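Local coordinates for ribosomal protein S2-related protein (Deinococcus radiodurans, PDB 2JH3), which binds a [4Fe-4S] cluster and has a chelatase-like fold, consistent with a possible sirohydrochlorin ferrochelatase activity, at residues Ser394-Gln399 / Ala404-Ala409; Gly12-Gly17 / Ala453-Leu458; Gly47-Glu52 / Glu81-Arg86. All coordinates share one frame; numbering follows the deposited sequence.

The three contacts lie near the meeting of the chelatase-like and iron-sulfur domains. Contact 2 bridges them: loop 12-17 comes from the former, while 453-458 brings the cluster ligand Cys454 from the latter. Contact 1 lies in the iron-sulfur domain, its centre about 16 Å from that of contact 2; Val406 CG1 there rests 3.3 Å from Leu458 O. Contact 3 belongs to the chelatase-like domain, about 12 Å from contact 2 between centres, with Ser13 N 2.9 Å from Gln51 OE1 in a probable hydrogen bond. Contacts 1 and 3, centres about 16 Å apart, meet through Arg398 and Gln399 against Arg86. The side chains of Trp49 and Val406 lie about 14 and 12 Å from the cluster.

Contact 1: residues Ser394-Gln399 / Ala404-Ala409; sequences STARRQ and ARVQRA
The side-chain amide of Gln407 meets the carbonyl of Ala396 with its NE2, and the oxygen it binds lies almost in the amide plane, 7° out of it. Within 404-409, CG of Arg408 lies over one face of the Arg405 guanidinium, near its rim. The arrangement, within the 4Fe-4S cluster-binding domain, is a helix, 392-398, followed by a short loop and a 3-10 segment that includes 404-408 and folds back beside the helix.

The bond from Gln407 NE2 to Ala396 O is 3.0 Å long and fairly straight at 164°. Ala396 O also accepts from Gln399 N at 3.2 Å, and the two donors come from opposite faces of the carbonyl plane, so this one oxygen joins the helical backbone to the returning chain. Beyond CG the Gln407 chain is extended, which carries its amide across the gap, and on the way Gln407 CG passes 3.5 Å from Ala396 O.

Beside this polar link is an apolar one. Ala396 and Val406 both direct their CB atoms toward the opposite segment, and Val406 CG2, lodged between its own backbone N and carbonyl carbon, is the branch that touches. Farther out, Arg398 forms salt bridges with Glu87 and Glu452, and Thr395 OG1 is hydrogen-bonded to Glu452; Ala409 packs on helix 455-467. Near the connecting loop Ala404 CB lies 3.7 Å from Gln399 O, while Val406 CG2 sits 3.7 Å from Ala396 CB.

Contact 2: residues Gly12-Gly17 / Ala453-Leu458; sequences GSHHHG and ACTVLL. With SF4 (iron/sulfur cluster), chain E.
His14 and Val456 make the apolar part of this contact, in which the imidazole lies against the start of helix 455-467. Val456 CG2 stands over the centre of one ring face, 3.7 Å from the centroid and only 5° off the normal, a well-centred CH-pi contact. With CG1 of Val456 anti to the backbone N (chi1 167°), CG2 is the branch left to face the ring. At the ring edge, in its plane, is Thr455 CB, 3.5 Å from His14 CE1.

Hydrogen bonding across the segments is slight: His14 NE2 gives a weak bond to Thr455 O at 3.3 Å, bent to 145°. The other ring nitrogen, ND1, is in weak hydrogen-bonding contact with Gln50 O, so polar contacts fix the ring only loosely. Its loop is shaped by Ser13, whose OG accepts from His15 N at 2.9 Å and from His16 N at 3.0 Å, an ST turn and ST motif combined.

Metal coordination occupies the helix start. Cys454 SG binds iron FE2 of the cluster at 2.4 Å and, as the N-cap residue, also accepts a weak capping bond from Leu457 N at 3.6 Å. Leu457 CD2 packs against cluster sulfide S3.

A thiolate that both binds iron and accepts an N-H may well have its charge partly offset, which could influence the cluster's redox potential; loop 12-17 of the chelatase-like domain touches the very next residue, Thr455, with no more than a weak bond to its carbonyl and light packing.

Contact 3: residues Gly47-Glu52 / Glu81-Arg86; sequences GYWQQE and ETVLPR
Trp49 and Leu84 bring the two backbones nearest, their CA atoms 7.4 Å apart, where the chain leaves strand 43-48 and passes beside helix 78-88. Within this chain the strand is an edge strand of the mixed sheet of the chelatase-like alpha/beta domain, and the contact joins the turn after it to the helix that follows strand 66-71. That helix is irregular: it has a wider, pi-type turn at 81-83 and a kink at Pro85, whose nitrogen makes no bond to the preceding turn, before Arg86 N bonds to Thr82 O at 3.1 Å. No hydrogen bond crosses between the segments.

The indole-bearing Trp49 has the largest share of the contact, about half of the buried surface. With CG anti to the backbone N (chi1 -176°), the ring is carried toward the helix. Val83 meets it at about a right angle and lays CG1, the branch anti to its own N, over one face, 3.9 Å from the centroid of the six-membered ring and 29° off its normal. This CH-pi contact is displaced toward the rim. On the opposite face is Gln50 NE2, 3.2 Å above the plane and offset toward the rim, so the indole is sandwiched between its sequence neighbour and the helix.

Leu84 adds a looser touch, its CD2 4.4 Å from Trp49 CB, and its side chain also packs on Phe73 and Tyr112. The ring of His11 meets the indole steeply, with planes at about 75°, and Val79 of the same helix touches it too. The shortest approach between the segments is 3.5 Å, from Val83 CG1 to Trp49 CE2, at the fusion of the two indole rings.

Contact 1: residues Ser394-Gln399 / Ala404-Ala409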
loop_
_atom_site.group_PDB
_atom_site.type_symbol
_atom_site.label_atom_id
_atom_site.label_comp_id
_atom_site.label_asym_id
_atom_site.label_seq_id
_atom_site.Cartn_x
_atom_site.Cartn_y
_atom_site.Cartn_z
ATOM N N SER A 394 -13.125 4.962 23.835
ATOM C CA SER A 394 -12.144 4.880 24.859
ATOM C C SER A 394 -10.658 5.266 24.457
ATOM O O SER A 394 -9.975 6.058 25.150
ATOM C CB SER A 394 -12.269 3.475 25.454
ATOM O OG SER A 394 -11.288 3.376 26.396
ATOM N N THR A 395 -10.159 4.739 23.330
ATOM C CA THR A 395 -8.917 5.240 22.767
ATOM C C THR A 395 -8.951 6.724 22.544
ATOM O O THR A 395 -8.011 7.419 22.943
ATOM C CB THR A 395 -8.639 4.572 21.401
ATOM O OG1 THR A 395 -8.782 3.188 21.550
ATOM C CG2 THR A 395 -7.238 4.879 20.847
ATOM N N ALA A 396 -9.978 7.224 21.836
ATOM C CA ALA A 396 -10.056 8.630 21.449
ATOM C C ALA A 396 -10.011 9.558 22.687
ATOM O O ALA A 396 -9.325 10.577 22.671
ATOM C CB ALA A 396 -11.311 8.889 20.634
ATOM N N ARG A 397 -10.754 9.166 23.719
ATOM C CA ARG A 397 -10.853 9.911 24.981
ATOM C C ARG A 397 -9.528 9.996 25.753
ATOM O O ARG A 397 -9.349 10.962 26.497
ATOM C CB ARG A 397 -11.869 9.265 25.898
ATOM C CG ARG A 397 -13.268 9.687 25.677
ATOM C CD ARG A 397 -14.147 9.005 26.718
ATOM N NE ARG A 397 -14.216 9.629 28.046
ATOM C CZ ARG A 397 -14.798 10.806 28.319
ATOM N NH1 ARG A 397 -15.281 11.558 27.339
ATOM N NH2 ARG A 397 -14.852 11.259 29.571
ATOM N N ARG A 398 -8.622 9.013 25.638
ATOM C CA ARG A 398 -7.323 9.158 26.315
ATOM C C ARG A 398 -6.465 10.294 25.743
ATOM O O ARG A 398 -5.577 10.820 26.459
ATOM C CB ARG A 398 -6.453 7.915 26.226
ATOM C CG ARG A 398 -6.965 6.733 26.930
ATOM C CD ARG A 398 -5.863 5.652 27.131
ATOM N NE ARG A 398 -5.164 5.317 25.900
ATOM C CZ ARG A 398 -5.552 4.354 25.058
ATOM N NH1 ARG A 398 -6.604 3.627 25.317
ATOM N NH2 ARG A 398 -4.895 4.141 23.954
ATOM N N GLN A 399 -6.695 10.644 24.474
ATOM C CA GLN A 399 -5.797 11.508 23.721
ATOM C C GLN A 399 -5.968 12.986 24.106
ATOM O O GLN A 399 -7.046 13.410 24.591
ATOM C CB GLN A 399 -5.957 11.300 22.195
ATOM C CG GLN A 399 -6.057 9.817 21.687
ATOM C CD GLN A 399 -4.922 8.972 22.124
ATOM O OE1 GLN A 399 -5.115 7.837 22.530
ATOM N NE2 GLN A 399 -3.697 9.524 22.076
ATOM N N ALA A 404 -6.494 15.157 20.296
ATOM C CA ALA A 404 -7.809 15.026 20.963
ATOM C C ALA A 404 -8.974 15.285 20.016
ATOM O O ALA A 404 -10.105 14.948 20.270
ATOM C CB ALA A 404 -7.905 15.988 22.060
ATOM N N ARG A 405 -8.677 16.020 18.980
ATOM C CA ARG A 405 -9.588 16.261 17.887
ATOM C C ARG A 405 -10.218 14.967 17.329
ATOM O O ARG A 405 -11.312 15.022 16.769
ATOM C CB ARG A 405 -8.798 16.984 16.799
ATOM C CG ARG A 405 -9.506 17.979 16.045
ATOM C CD ARG A 405 -9.758 19.275 16.819
ATOM N NE ARG A 405 -10.972 19.855 16.243
ATOM C CZ ARG A 405 -12.074 20.202 16.908
ATOM N NH1 ARG A 405 -12.180 20.143 18.263
ATOM N NH2 ARG A 405 -13.086 20.643 16.178
ATOM N N VAL A 406 -9.566 13.794 17.506
ATOM C CA VAL A 406 -10.226 12.517 17.114
ATOM C C VAL A 406 -11.569 12.303 17.799
ATOM O O VAL A 406 -12.429 11.594 17.286
ATOM C CB VAL A 406 -9.305 11.237 17.345
ATOM C CG1 VAL A 406 -8.087 11.312 16.458
ATOM C CG2 VAL A 406 -8.926 11.054 18.759
ATOM N N GLN A 407 -11.731 12.925 18.971
ATOM C CA GLN A 407 -12.964 12.897 19.743
ATOM C C GLN A 407 -14.229 13.477 19.032
ATOM O O GLN A 407 -15.344 13.266 19.487
ATOM C CB GLN A 407 -12.766 13.609 21.080
ATOM C CG GLN A 407 -11.913 12.846 22.087
ATOM C CD GLN A 407 -11.245 13.731 23.176
ATOM O OE1 GLN A 407 -11.798 14.762 23.574
ATOM N NE2 GLN A 407 -10.074 13.310 23.665
ATOM N N ARG A 408 -14.028 14.173 17.943
ATOM C CA ARG A 408 -15.083 14.819 17.203
ATOM C C ARG A 408 -15.546 13.976 16.033
ATOM O O ARG A 408 -16.577 14.271 15.449
ATOM C CB ARG A 408 -14.550 16.158 16.615
ATOM C CG ARG A 408 -13.851 17.069 17.589
ATOM C CD ARG A 408 -14.777 17.891 18.493
ATOM N NE ARG A 408 -15.222 17.125 19.648
ATOM C CZ ARG A 408 -16.471 16.717 19.823
ATOM N NH1 ARG A 408 -17.428 17.039 18.931
ATOM N NH2 ARG A 408 -16.773 15.995 20.903
ATOM N N ALA A 409 -14.752 12.963 15.641
ATOM C CA ALA A 409 -15.108 12.117 14.511
ATOM C C ALA A 409 -16.402 11.352 14.781
ATOM O O ALA A 409 -16.570 10.773 15.853
ATOM C CB ALA A 409 -13.955 11.133 14.191
#

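Contact 2: residues Gly12-Gly17 / Ala453-Leu458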
loop_
_atom_site.group_PDB
_atom_site.type_symbol
_atom_site.label_atom_id
_atom_site.label_comp_id
_atom_site.label_asym_id
_atom_site.label_seq_id
_atom_site.Cartn_x
_atom_site.Cartn_y
_atom_site.Cartn_z
ATOM N N GLY A 12 9.614 6.624 19.367
ATOM C CA GLY A 12 9.285 6.059 18.048
ATOM C C GLY A 12 8.784 7.099 17.044
ATOM O O GLY A 12 8.691 8.301 17.362
ATOM N N SER A 13 8.358 6.626 15.857
ATOM C CA SER A 13 7.872 7.540 14.792
ATOM C C SER A 13 7.086 6.777 13.765
ATOM O O SER A 13 7.311 5.560 13.577
ATOM C CB SER A 13 9.082 8.143 14.088
ATOM O OG SER A 13 8.756 9.080 13.072
ATOM N N HIS A 14 6.137 7.482 13.128
ATOM C CA HIS A 14 5.488 6.966 11.959
ATOM C C HIS A 14 6.396 7.030 10.761
ATOM O O HIS A 14 6.226 6.248 9.846
ATOM C CB HIS A 14 4.203 7.649 11.628
ATOM C CG HIS A 14 3.132 7.501 12.638
ATOM N ND1 HIS A 14 3.212 6.628 13.699
ATOM C CD2 HIS A 14 1.896 8.038 12.681
ATOM C CE1 HIS A 14 2.096 6.719 14.414
ATOM N NE2 HIS A 14 1.286 7.583 13.818
ATOM N N HIS A 15 7.399 7.902 10.767
ATOM C CA HIS A 15 8.136 8.141 9.518
ATOM C C HIS A 15 9.648 7.996 9.533
ATOM O O HIS A 15 10.298 7.838 8.487
ATOM C CB HIS A 15 7.795 9.549 8.985
ATOM C CG HIS A 15 6.344 9.746 8.684
ATOM N ND1 HIS A 15 5.710 9.092 7.652
ATOM C CD2 HIS A 15 5.391 10.482 9.302
ATOM C CE1 HIS A 15 4.438 9.432 7.624
ATOM N NE2 HIS A 15 4.220 10.279 8.608
ATOM N N HIS A 16 10.246 8.097 10.694
ATOM C CA HIS A 16 11.702 8.175 10.762
ATOM C C HIS A 16 12.285 7.195 11.742
ATOM O O HIS A 16 11.852 7.134 12.874
ATOM C CB HIS A 16 12.040 9.576 11.261
ATOM C CG HIS A 16 11.514 10.654 10.371
ATOM N ND1 HIS A 16 11.843 10.722 9.031
ATOM C CD2 HIS A 16 10.668 11.683 10.615
ATOM C CE1 HIS A 16 11.242 11.774 8.498
ATOM N NE2 HIS A 16 10.511 12.365 9.433
ATOM N N GLY A 17 13.357 6.528 11.363
ATOM C CA GLY A 17 13.967 5.515 12.237
ATOM C C GLY A 17 14.922 5.911 13.381
ATOM O O GLY A 17 15.319 5.045 14.164
ATOM N N ALA A 453 -7.594 0.442 18.026
ATOM C CA ALA A 453 -7.139 1.379 17.089
ATOM C C ALA A 453 -5.728 1.837 17.404
ATOM O O ALA A 453 -5.436 2.307 18.505
ATOM C CB ALA A 453 -8.086 2.540 16.970
ATOM N N CYS A 454 -4.873 1.757 16.374
ATOM C CA CYS A 454 -3.425 2.124 16.447
ATOM C C CYS A 454 -3.082 3.621 16.201
ATOM O O CYS A 454 -3.934 4.436 15.765
ATOM C CB CYS A 454 -2.600 1.233 15.465
ATOM S SG CYS A 454 -2.838 1.664 13.796
ATOM N N THR A 455 -1.840 4.008 16.465
ATOM C CA THR A 455 -1.494 5.434 16.337
ATOM C C THR A 455 -1.588 5.920 14.891
ATOM O O THR A 455 -1.881 7.064 14.672
ATOM C CB THR A 455 -0.112 5.835 16.933
ATOM O OG1 THR A 455 0.880 5.062 16.324
ATOM C CG2 THR A 455 -0.106 5.581 18.446
ATOM N N VAL A 456 -1.400 5.032 13.914
ATOM C CA VAL A 456 -1.462 5.434 12.505
ATOM C C VAL A 456 -2.919 5.762 12.113
ATOM O O VAL A 456 -3.182 6.789 11.417
ATOM C CB VAL A 456 -0.797 4.409 11.599
ATOM C CG1 VAL A 456 -1.139 4.644 10.099
ATOM C CG2 VAL A 456 0.743 4.465 11.760
ATOM N N LEU A 457 -3.869 4.945 12.577
ATOM C CA LEU A 457 -5.273 5.196 12.333
ATOM C C LEU A 457 -5.765 6.440 13.083
ATOM O O LEU A 457 -6.533 7.225 12.512
ATOM C CB LEU A 457 -6.139 3.992 12.761
ATOM C CG LEU A 457 -7.671 4.184 12.700
ATOM C CD1 LEU A 457 -8.083 4.562 11.258
ATOM C CD2 LEU A 457 -8.406 2.911 13.076
ATOM N N LEU A 458 -5.308 6.632 14.334
ATOM C CA LEU A 458 -5.683 7.848 15.097
ATOM C C LEU A 458 -5.222 9.106 14.358
ATOM O O LEU A 458 -5.956 10.081 14.234
ATOM C CB LEU A 458 -5.057 7.849 16.479
ATOM C CG LEU A 458 -5.596 6.825 17.435
ATOM C CD1 LEU A 458 -4.681 6.573 18.593
ATOM C CD2 LEU A 458 -6.936 7.239 17.945
HETATM FE FE1 SF4 E . -5.622 -2.241 13.808
HETATM FE FE2 SF4 E . -4.058 -0.191 12.959
HETATM FE FE3 SF4 E . -4.084 -2.549 11.635
HETATM FE FE4 SF4 E . -6.260 -0.899 11.515
HETATM S S1 SF4 E . -4.141 -0.426 10.679
HETATM S S2 SF4 E . -6.326 -3.176 11.865
HETATM S S3 SF4 E . -6.274 -0.029 13.668
HETATM S S4 SF4 E . -3.245 -2.221 13.751
#

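Contact 3: residues Gly47-Glu52 / Glu81-Arg86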
loop_
_atom_site.group_PDB
_atom_site.type_symbol
_atom_site.label_atom_id
_atom_site.label_comp_id
_atom_site.label_asym_id
_atom_site.label_seq_id
_atom_site.Cartn_x
_atom_site.Cartn_y
_atom_site.Cartn_z
ATOM N N GLY A 47 9.384 -0.928 23.974
ATOM C CA GLY A 47 8.099 -0.389 23.594
ATOM C C GLY A 47 8.199 1.067 23.149
ATOM O O GLY A 47 9.155 1.782 23.510
ATOM N N TYR A 48 7.215 1.509 22.368
ATOM C CA TYR A 48 7.274 2.868 21.804
ATOM C C TYR A 48 5.931 3.547 21.888
ATOM O O TYR A 48 4.897 2.909 21.855
ATOM C CB TYR A 48 7.778 2.863 20.347
ATOM C CG TYR A 48 9.135 2.303 20.212
ATOM C CD1 TYR A 48 9.300 0.980 19.961
ATOM C CD2 TYR A 48 10.282 3.103 20.385
ATOM C CE1 TYR A 48 10.574 0.401 19.902
ATOM C CE2 TYR A 48 11.550 2.541 20.364
ATOM C CZ TYR A 48 11.688 1.181 20.094
ATOM O OH TYR A 48 12.959 0.620 20.013
ATOM N N TRP A 49 5.950 4.860 21.954
ATOM C CA TRP A 49 4.742 5.620 21.904
ATOM C C TRP A 49 4.142 5.583 20.472
ATOM O O TRP A 49 2.955 5.328 20.318
ATOM C CB TRP A 49 5.031 7.075 22.363
ATOM C CG TRP A 49 3.840 7.968 22.453
ATOM C CD1 TRP A 49 2.536 7.636 22.349
ATOM C CD2 TRP A 49 3.881 9.391 22.538
ATOM N NE1 TRP A 49 1.739 8.766 22.400
ATOM C CE2 TRP A 49 2.554 9.853 22.536
ATOM C CE3 TRP A 49 4.914 10.300 22.645
ATOM C CZ2 TRP A 49 2.231 11.212 22.645
ATOM C CZ3 TRP A 49 4.596 11.634 22.763
ATOM C CH2 TRP A 49 3.270 12.074 22.755
ATOM N N GLN A 50 4.967 5.830 19.455
ATOM C CA GLN A 50 4.503 6.103 18.103
ATOM C C GLN A 50 4.766 4.967 17.099
ATOM O O GLN A 50 4.621 5.166 15.874
ATOM C CB GLN A 50 5.149 7.398 17.611
ATOM C CG GLN A 50 4.688 8.547 18.382
ATOM C CD GLN A 50 3.238 8.797 18.164
ATOM O OE1 GLN A 50 2.788 8.874 17.017
ATOM N NE2 GLN A 50 2.468 8.892 19.242
ATOM N N GLN A 51 5.156 3.785 17.574
ATOM C CA GLN A 51 5.322 2.620 16.705
ATOM C C GLN A 51 5.246 1.336 17.464
ATOM O O GLN A 51 5.198 1.357 18.695
ATOM C CB GLN A 51 6.636 2.687 15.893
ATOM C CG GLN A 51 7.917 2.576 16.740
ATOM C CD GLN A 51 9.146 2.837 15.915
ATOM O OE1 GLN A 51 9.396 3.925 15.438
ATOM N NE2 GLN A 51 9.942 1.812 15.750
ATOM N N GLU A 52 5.146 0.214 16.744
ATOM C CA GLU A 52 5.132 -1.108 17.377
ATOM C C GLU A 52 6.570 -1.543 17.721
ATOM O O GLU A 52 7.489 -1.261 16.938
ATOM C CB GLU A 52 4.492 -2.135 16.463
ATOM C CG GLU A 52 3.026 -1.904 16.218
ATOM C CD GLU A 52 2.370 -3.133 15.569
ATOM O OE1 GLU A 52 2.970 -3.761 14.615
ATOM O OE2 GLU A 52 1.286 -3.491 16.084
ATOM N N GLU A 81 5.325 11.683 32.599
ATOM C CA GLU A 81 4.474 11.753 33.792
ATOM C C GLU A 81 2.960 11.472 33.529
ATOM O O GLU A 81 2.240 10.943 34.399
ATOM C CB GLU A 81 4.621 13.159 34.450
ATOM C CG GLU A 81 6.082 13.367 34.993
ATOM C CD GLU A 81 6.307 14.749 35.643
ATOM O OE1 GLU A 81 7.448 15.010 36.101
ATOM O OE2 GLU A 81 5.374 15.562 35.593
ATOM N N THR A 82 2.485 11.877 32.361
ATOM C CA THR A 82 1.076 11.696 32.007
ATOM C C THR A 82 0.797 10.744 30.831
ATOM O O THR A 82 0.048 9.769 31.003
ATOM C CB THR A 82 0.440 13.070 31.891
ATOM O OG1 THR A 82 0.580 13.696 33.193
ATOM C CG2 THR A 82 -1.033 13.004 31.451
ATOM N N VAL A 83 1.444 10.946 29.700
ATOM C CA VAL A 83 1.130 10.189 28.486
ATOM C C VAL A 83 1.541 8.744 28.618
ATOM O O VAL A 83 0.765 7.917 28.347
ATOM C CB VAL A 83 1.807 10.817 27.244
ATOM C CG1 VAL A 83 1.613 9.977 25.928
ATOM C CG2 VAL A 83 1.311 12.277 27.028
ATOM N N LEU A 84 2.799 8.442 28.974
ATOM C CA LEU A 84 3.253 7.035 28.993
ATOM C C LEU A 84 2.481 6.217 30.011
ATOM O O LEU A 84 1.995 5.114 29.673
ATOM C CB LEU A 84 4.790 6.890 29.154
ATOM C CG LEU A 84 5.690 7.747 28.213
ATOM C CD1 LEU A 84 7.183 7.491 28.379
ATOM C CD2 LEU A 84 5.320 7.737 26.743
ATOM N N PRO A 85 2.303 6.741 31.242
ATOM C CA PRO A 85 1.510 6.053 32.254
ATOM C C PRO A 85 0.059 5.804 31.836
ATOM O O PRO A 85 -0.438 4.718 32.027
ATOM C CB PRO A 85 1.611 6.979 33.475
ATOM C CG PRO A 85 2.806 7.705 33.274
ATOM C CD PRO A 85 2.901 7.967 31.810
ATOM N N ARG A 86 -0.567 6.759 31.186
ATOM C CA ARG A 86 -1.935 6.612 30.649
ATOM C C ARG A 86 -2.045 5.518 29.577
ATOM O O ARG A 86 -2.981 4.781 29.563
ATOM C CB ARG A 86 -2.288 7.920 30.006
ATOM C CG ARG A 86 -3.644 8.194 29.631
ATOM C CD ARG A 86 -3.586 9.624 29.020
ATOM N NE ARG A 86 -3.127 9.499 27.654
ATOM C CZ ARG A 86 -2.727 10.445 26.810
ATOM N NH1 ARG A 86 -2.605 11.736 27.144
ATOM N NH2 ARG A 86 -2.421 10.007 25.559
#